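Local coordinates for COMB10 (Helicobacter pylori, PDB 2BHV), which probably serves as the VirB10-type core subunit of the Com type IV secretion system, and is seen here as its periplasmic domain, at residues I82-S86 with I111-G115; N157-I161 with G219-F223. All blocks are in the same frame, centred on the assembly; numbering follows the deposited sequence.

Interaction 1: residues I82-S86 with I111-G115; sequences IPKGS and ITPHG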
# COMPACT_ATOMS: atom_id res chain seq x y z
N ILE A 82 28.23 15.96 -27.13
CA ILE A 82 26.85 15.63 -27.50
C ILE A 82 26.12 16.89 -27.95
O ILE A 82 25.78 17.74 -27.13
CB ILE A 82 26.05 14.95 -26.37
CG1 ILE A 82 26.83 13.77 -25.79
CG2 ILE A 82 24.69 14.49 -26.91
CD1 ILE A 82 26.21 13.17 -24.56
N PRO A 83 25.89 17.02 -29.28
CA PRO A 83 25.22 18.17 -29.88
C PRO A 83 23.74 18.21 -29.53
O PRO A 83 23.10 17.17 -29.43
CB PRO A 83 25.39 17.95 -31.39
CG PRO A 83 26.46 16.90 -31.52
CD PRO A 83 26.33 16.05 -30.31
N LYS A 84 23.23 19.42 -29.32
CA LYS A 84 21.81 19.65 -29.17
C LYS A 84 21.06 18.95 -30.29
O LYS A 84 21.45 19.01 -31.46
CB LYS A 84 21.53 21.15 -29.23
CG LYS A 84 20.09 21.53 -28.98
CD LYS A 84 19.89 23.01 -29.23
CE LYS A 84 18.48 23.44 -28.95
NZ LYS A 84 18.23 24.76 -29.56
N GLY A 85 19.99 18.26 -29.92
CA GLY A 85 19.14 17.60 -30.90
C GLY A 85 19.50 16.16 -31.16
O GLY A 85 18.81 15.49 -31.93
N SER A 86 20.56 15.67 -30.53
CA SER A 86 20.90 14.24 -30.63
C SER A 86 19.79 13.35 -30.06
O SER A 86 19.13 13.70 -29.07
CB SER A 86 22.21 13.90 -29.94
OG SER A 86 23.18 14.90 -30.13
N ILE A 111 22.73 9.15 -31.15
CA ILE A 111 22.90 9.48 -32.56
C ILE A 111 22.86 11.00 -32.75
O ILE A 111 21.83 11.63 -32.50
CB ILE A 111 21.84 8.80 -33.45
CG1 ILE A 111 21.89 7.27 -33.25
CG2 ILE A 111 22.05 9.18 -34.92
CD1 ILE A 111 20.78 6.51 -33.98
N THR A 112 23.98 11.58 -33.17
CA THR A 112 24.04 13.03 -33.37
C THR A 112 23.24 13.42 -34.61
O THR A 112 22.97 12.59 -35.48
CB THR A 112 25.50 13.59 -33.46
OG1 THR A 112 26.09 13.23 -34.73
CG2 THR A 112 26.36 13.13 -32.29
N PRO A 113 22.84 14.70 -34.70
CA PRO A 113 22.06 15.15 -35.83
C PRO A 113 22.78 14.93 -37.18
O PRO A 113 22.12 14.75 -38.23
CB PRO A 113 21.88 16.64 -35.56
CG PRO A 113 22.05 16.78 -34.09
CD PRO A 113 23.10 15.80 -33.74
N HIS A 114 24.11 14.95 -37.16
CA HIS A 114 24.86 14.66 -38.38
C HIS A 114 24.94 13.17 -38.66
O HIS A 114 25.30 12.77 -39.76
CB HIS A 114 26.24 15.31 -38.35
CG HIS A 114 26.23 16.74 -38.80
ND1 HIS A 114 25.08 17.50 -38.84
CD2 HIS A 114 27.23 17.55 -39.23
CE1 HIS A 114 25.36 18.72 -39.28
NE2 HIS A 114 26.67 18.77 -39.52
N GLY A 115 24.61 12.36 -37.66
CA GLY A 115 24.50 10.92 -37.84
C GLY A 115 25.70 10.12 -37.39
O GLY A 115 25.88 8.99 -37.83
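Pro83 and Ser86 pack against Thr112 and Pro113 in a van der Waals contact between two beta turns, one leading into strand 87-94 and the other leaving its antiparallel neighbour, strand 103-111. The CD-CG edge of the Pro83 ring meets the methyl of Thr112 at an oblique angle, with CD of Pro83 3.5 Å from CG2 of Thr112. That methyl stands anti to the carbonyl carbon, which leaves OG1 of Thr112 (chi1 73°) directed along its own chain to the backbone N of Ile116, just past the turn. Beside this pair sits the second proline: CD of Pro113 faces CB of Pro83 at 3.9 Å, and CG of Pro113 meets the carbonyl O of Lys84 at 3.5 Å. Near the strand ends CA of Ser86 makes a weak approach to O of Ile111. Each turn is closed by its own backbone bond, Ser86 N to Pro83 O and Gly115 N to Thr112 O, and Asp71 accepts a further bond from Lys84 N. A type II turn from Pro83 to Ser86, with Gly85 in its third position, thus abuts a type I turn from Thr112 to Gly115 at one end of an antiparallel strand pair.

Interaction 2: residues N157-I161 with G219-F223; sequences NGLLI and GSRVF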
# COMPACT_ATOMS: atom_id res chain seq x y z
N ASN A 157 13.39 15.79 -14.78
CA ASN A 157 13.33 17.21 -15.04
C ASN A 157 11.89 17.62 -15.29
O ASN A 157 11.62 18.59 -15.99
CB ASN A 157 14.23 17.57 -16.20
CG ASN A 157 14.45 19.05 -16.32
OD1 ASN A 157 14.37 19.79 -15.35
ND2 ASN A 157 14.75 19.49 -17.52
N GLY A 158 10.96 16.89 -14.66
CA GLY A 158 9.54 17.08 -14.87
C GLY A 158 8.97 15.95 -15.69
O GLY A 158 8.85 16.05 -16.92
N LEU A 159 8.63 14.85 -15.01
CA LEU A 159 8.00 13.71 -15.66
C LEU A 159 6.49 13.90 -15.72
O LEU A 159 5.87 14.33 -14.74
CB LEU A 159 8.32 12.41 -14.92
CG LEU A 159 9.78 12.00 -14.75
CD1 LEU A 159 9.91 10.81 -13.80
CD2 LEU A 159 10.41 11.70 -16.10
N LEU A 160 5.90 13.57 -16.87
CA LEU A 160 4.46 13.48 -16.99
C LEU A 160 4.01 12.07 -16.67
O LEU A 160 4.13 11.16 -17.50
CB LEU A 160 4.02 13.88 -18.39
CG LEU A 160 3.74 15.36 -18.60
CD1 LEU A 160 5.02 16.16 -18.71
CD2 LEU A 160 2.89 15.52 -19.87
N ILE A 161 3.50 11.89 -15.45
CA ILE A 161 3.23 10.54 -14.94
C ILE A 161 1.75 10.27 -14.81
O ILE A 161 1.06 10.92 -14.04
CB ILE A 161 3.89 10.31 -13.57
CG1 ILE A 161 5.40 10.55 -13.65
CG2 ILE A 161 3.59 8.89 -13.09
CD1 ILE A 161 6.03 10.95 -12.33
N GLY A 219 7.24 13.47 -23.92
CA GLY A 219 7.25 14.88 -23.55
C GLY A 219 7.77 15.07 -22.14
O GLY A 219 8.06 16.20 -21.72
N SER A 220 7.89 13.97 -21.40
CA SER A 220 8.48 14.01 -20.09
C SER A 220 9.89 14.51 -20.22
O SER A 220 10.59 14.18 -21.16
CB SER A 220 8.46 12.63 -19.46
OG SER A 220 7.15 12.26 -19.08
N ARG A 221 10.29 15.32 -19.24
CA ARG A 221 11.59 15.95 -19.24
C ARG A 221 12.51 15.27 -18.25
O ARG A 221 12.13 14.96 -17.13
CB ARG A 221 11.43 17.41 -18.87
CG ARG A 221 12.22 18.38 -19.71
CD ARG A 221 11.43 18.78 -20.91
NE ARG A 221 11.96 19.97 -21.57
CZ ARG A 221 11.25 21.07 -21.82
NH1 ARG A 221 9.96 21.15 -21.47
NH2 ARG A 221 11.81 22.10 -22.44
N VAL A 222 13.75 15.06 -18.66
CA VAL A 222 14.65 14.16 -17.95
C VAL A 222 16.11 14.70 -17.92
O VAL A 222 16.51 15.42 -18.82
CB VAL A 222 14.55 12.77 -18.60
CG1 VAL A 222 15.90 12.22 -19.03
CG2 VAL A 222 13.77 11.81 -17.71
N PHE A 223 16.87 14.37 -16.88
CA PHE A 223 18.32 14.52 -16.93
C PHE A 223 18.96 13.16 -17.08
O PHE A 223 18.70 12.26 -16.28
CB PHE A 223 18.88 15.17 -15.66
CG PHE A 223 18.50 16.59 -15.49
CD1 PHE A 223 19.00 17.56 -16.35
CD2 PHE A 223 17.65 16.98 -14.48
CE1 PHE A 223 18.64 18.88 -16.20
CE2 PHE A 223 17.29 18.31 -14.33
CZ PHE A 223 17.78 19.25 -15.19
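A classic beta bulge sets two residues, Asn157 and Gly158, against the single Arg221, where the chain leaving strand 152-156 runs beside the start of strand 221-226. Arg221 bonds through its backbone to both bulge residues, its O accepting from Asn157 N at 2.8 Å and its N donating to Gly158 O along a nearly straight path (167°). The side chain of Asn157 extends with CG anti to the backbone N (chi1 -167°), which carries its amide alongside Arg221 and across Phe223. CB of Asn157 makes a CH-pi contact over one face of the Phe223 ring, 4.0 Å from the centroid and displaced toward the rim, while the amide is inclined 31° to the ring and brings OD1 near CE2 and CZ. ND2 of Asn157 turns to the aliphatic part of Arg221, 3.5 Å from CG; the arginine chain is bent about its CB-CG bond, and NE goes on to a salt bridge with Glu69. Past the bulge the Ser220 hydroxyl accepts from Leu160 N (2.9 Å from OG to N) and is also bonded to Arg217 O. Gln187 of the second subunit bonds to Leu159 N, placing the bulge beside the dimer interface. Although the CB of Leu159 is directed away from strand 221-226, its branch returns to it, and CD2 of Leu159 rests 3.7 Å from CG2 of Val222.

Interactions 1 and 2 follow one another along the chain, their centres 20 Å apart and their nearest atoms about 9 Å apart, so they do not touch. Both border the same mixed sheet: 82-86 and 111-115 lie together at one end of the strand pair 87-94 and 103-111, whereas 219-223 enters strand 221-226 beside strand 152-156. Strands 62-68 and 48-52 lie between these two pairs and connect them, since Gly85 and Ser86 bond to Val68, and Ser220 and Val222 bond to Leu52 and Ala50. The residue after Val68, Glu69, forms the salt bridge with Arg221. Interaction 1 is formed within one subunit, while interaction 2 also meets the second copy of the protein.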